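Local structure of N(G),N(G)-dimethylarginine dimethylaminohydrolase (Pseudomonas aeruginosa, 1H70) at residues E66-C71 with R87-I92. The protein hydrolyses N(omega)-methylated arginines, the natural inhibitors of nitric oxide synthase, to citrulline and the corresponding methylamine or dimethylamine. The protein carries 1 engineered substitution. Sequence-based numbering, arbitrary orientation.
Sequences EDPVLC and RGETEI. With CIR (citrulline), chain B.
N8 of citrulline is held by two carboxylates at once, donating to D67 OD1 over 2.9 Å and to E66 OE1 over 3.1 Å. The neighbouring ureido nitrogen N6 gives its N-H to D67 OD2 at 2.8 Å, nearly straight at 162°, so that D67 spans both nitrogens with its two oxygens. E66 reaches N8 with an extended chain, CG anti to the backbone N (chi1 168°), and its other oxygen, OE2, forms salt bridges with R254 and K165. Next in sequence, the P68 ring packs against E89 and T90 of helix 89-100. There the T90 methyl CG2 lies 3.8 Å from P68 O and 4.1 Å from P68 CB, while P68 CG is 4.2 Å from E89 OE1. No hydrogen bond joins the two segments; this buried contact rests on van der Waals packing. R86 provides an indirect polar link: its NH2 is salt-bridged to E89 OE1, while NH1 pairs with D67 OD2 and also hydrogen-bonds to citrulline. E89 therefore probably serves as a second-shell residue that helps to position R86, and the paired acids that bind the neutral product would probably favour the cationic guanidinium of methylated arginine substrates.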
loop_
_atom_site.group_PDB
_atom_site.type_symbol
_atom_site.label_atom_id
_atom_site.label_comp_id
_atom_site.label_asym_id
_atom_site.label_seq_id
_atom_site.Cartn_x
_atom_site.Cartn_y
_atom_site.Cartn_z
ATOM N N GLU A 66 3.066 0.139 -4.729
ATOM C CA GLU A 66 2.606 1.126 -3.760
ATOM C C GLU A 66 3.744 2.028 -3.279
ATOM O O GLU A 66 3.509 3.194 -3.074
ATOM C CB GLU A 66 1.989 0.426 -2.539
ATOM C CG GLU A 66 1.731 1.338 -1.349
ATOM C CD GLU A 66 0.592 0.853 -0.478
ATOM O OE1 GLU A 66 0.845 0.011 0.410
ATOM O OE2 GLU A 66 -0.542 1.309 -0.663
ATOM N N ASP A 67 4.959 1.517 -3.104
ATOM C CA ASP A 67 6.024 2.351 -2.510
ATOM C C ASP A 67 6.607 3.505 -3.329
ATOM O O ASP A 67 6.823 4.595 -2.797
ATOM C CB ASP A 67 7.087 1.441 -1.896
ATOM C CG ASP A 67 6.484 0.559 -0.842
ATOM O OD1 ASP A 67 5.761 1.109 0.042
ATOM O OD2 ASP A 67 6.675 -0.658 -0.853
ATOM N N PRO A 68 6.881 3.313 -4.616
ATOM C CA PRO A 68 7.481 4.381 -5.425
ATOM C C PRO A 68 6.628 5.610 -5.754
ATOM O O PRO A 68 7.188 6.571 -6.283
ATOM C CB PRO A 68 7.909 3.667 -6.717
ATOM C CG PRO A 68 7.220 2.341 -6.720
ATOM C CD PRO A 68 6.766 2.036 -5.343
ATOM N N VAL A 69 5.326 5.644 -5.472
ATOM C CA VAL A 69 4.507 6.783 -5.826
ATOM C C VAL A 69 3.307 6.908 -4.909
ATOM O O VAL A 69 2.816 5.918 -4.371
ATOM C CB VAL A 69 3.833 6.659 -7.232
ATOM C CG1 VAL A 69 3.401 8.051 -7.726
ATOM C CG2 VAL A 69 4.684 5.960 -8.281
ATOM N N LEU A 70 2.846 8.141 -4.743
ATOM C CA LEU A 70 1.595 8.412 -4.055
ATOM C C LEU A 70 0.682 9.102 -5.063
ATOM O O LEU A 70 0.972 10.215 -5.502
ATOM C CB LEU A 70 1.780 9.326 -2.846
ATOM C CG LEU A 70 0.472 9.639 -2.119
ATOM C CD1 LEU A 70 -0.013 8.401 -1.353
ATOM C CD2 LEU A 70 0.651 10.871 -1.173
ATOM N N CYS A 71 -0.422 8.454 -5.422
ATOM C CA CYS A 71 -1.372 9.054 -6.356
ATOM C C CYS A 71 -2.560 9.620 -5.586
ATOM O O CYS A 71 -3.204 8.886 -4.852
ATOM C CB CYS A 71 -1.887 7.985 -7.311
ATOM S SG CYS A 71 -0.532 7.290 -8.262
ATOM N N ARG A 87 15.304 2.139 -4.627
ATOM C CA ARG A 87 15.241 3.544 -5.029
ATOM C C ARG A 87 14.998 3.741 -6.521
ATOM O O ARG A 87 14.197 4.581 -6.906
ATOM C CB ARG A 87 16.470 4.351 -4.587
ATOM C CG ARG A 87 16.226 5.860 -4.651
ATOM C CD ARG A 87 17.202 6.634 -3.827
ATOM N NE ARG A 87 17.031 6.388 -2.404
ATOM C CZ ARG A 87 18.019 6.434 -1.516
ATOM N NH1 ARG A 87 19.266 6.733 -1.897
ATOM N NH2 ARG A 87 17.775 6.176 -0.242
ATOM N N GLY A 88 15.635 2.933 -7.355
ATOM C CA GLY A 88 15.512 3.008 -8.796
ATOM C C GLY A 88 14.147 2.623 -9.362
ATOM O O GLY A 88 13.896 2.801 -10.555
ATOM N N GLU A 89 13.252 2.079 -8.532
ATOM C CA GLU A 89 11.917 1.736 -8.979
ATOM C C GLU A 89 11.097 2.955 -9.387
ATOM O O GLU A 89 10.114 2.824 -10.141
ATOM C CB GLU A 89 11.130 0.976 -7.896
ATOM C CG GLU A 89 11.757 -0.383 -7.643
ATOM C CD GLU A 89 11.008 -1.214 -6.630
ATOM O OE1 GLU A 89 9.787 -0.958 -6.439
ATOM O OE2 GLU A 89 11.656 -2.116 -6.018
ATOM N N THR A 90 11.476 4.138 -8.897
ATOM C CA THR A 90 10.745 5.340 -9.294
ATOM C C THR A 90 10.897 5.611 -10.784
ATOM O O THR A 90 9.989 6.109 -11.432
ATOM C CB THR A 90 11.218 6.579 -8.504
ATOM O OG1 THR A 90 12.639 6.721 -8.623
ATOM C CG2 THR A 90 10.902 6.395 -7.019
ATOM N N GLU A 91 12.075 5.283 -11.325
ATOM C CA GLU A 91 12.370 5.539 -12.731
ATOM C C GLU A 91 11.546 4.713 -13.706
ATOM O O GLU A 91 11.175 5.215 -14.771
ATOM C CB GLU A 91 13.864 5.300 -13.012
ATOM C CG GLU A 91 14.790 6.150 -12.160
ATOM C CD GLU A 91 14.788 7.614 -12.545
ATOM O OE1 GLU A 91 14.742 8.474 -11.641
ATOM O OE2 GLU A 91 14.832 7.926 -13.751
ATOM N N ILE A 92 11.263 3.468 -13.351
ATOM C CA ILE A 92 10.515 2.584 -14.230
ATOM C C ILE A 92 9.012 2.771 -14.123
ATOM O O ILE A 92 8.250 2.213 -14.922
ATOM C CB ILE A 92 10.928 1.101 -14.009
ATOM C CG1 ILE A 92 10.752 0.683 -12.553
ATOM C CG2 ILE A 92 12.368 0.897 -14.427
ATOM C CD1 ILE A 92 10.882 -0.815 -12.378
HETATM C C CIR B . 10.390 -4.495 0.947
HETATM O O CIR B . 10.504 -3.287 0.576
HETATM O OXT CIR B . 11.064 -4.920 1.973
HETATM C CA CIR B . 9.424 -5.411 0.244
HETATM N N CIR B . 9.908 -6.802 0.323
HETATM C C3 CIR B . 8.020 -5.281 0.884
HETATM C C4 CIR B . 7.442 -3.887 0.579
HETATM C C5 CIR B . 6.081 -3.753 1.240
HETATM N N6 CIR B . 5.464 -2.459 0.915
HETATM C C7 CIR B . 4.219 -2.118 1.208
HETATM O O7 CIR B . 3.431 -2.879 1.791
HETATM N N8 CIR B . 3.792 -0.895 0.838
#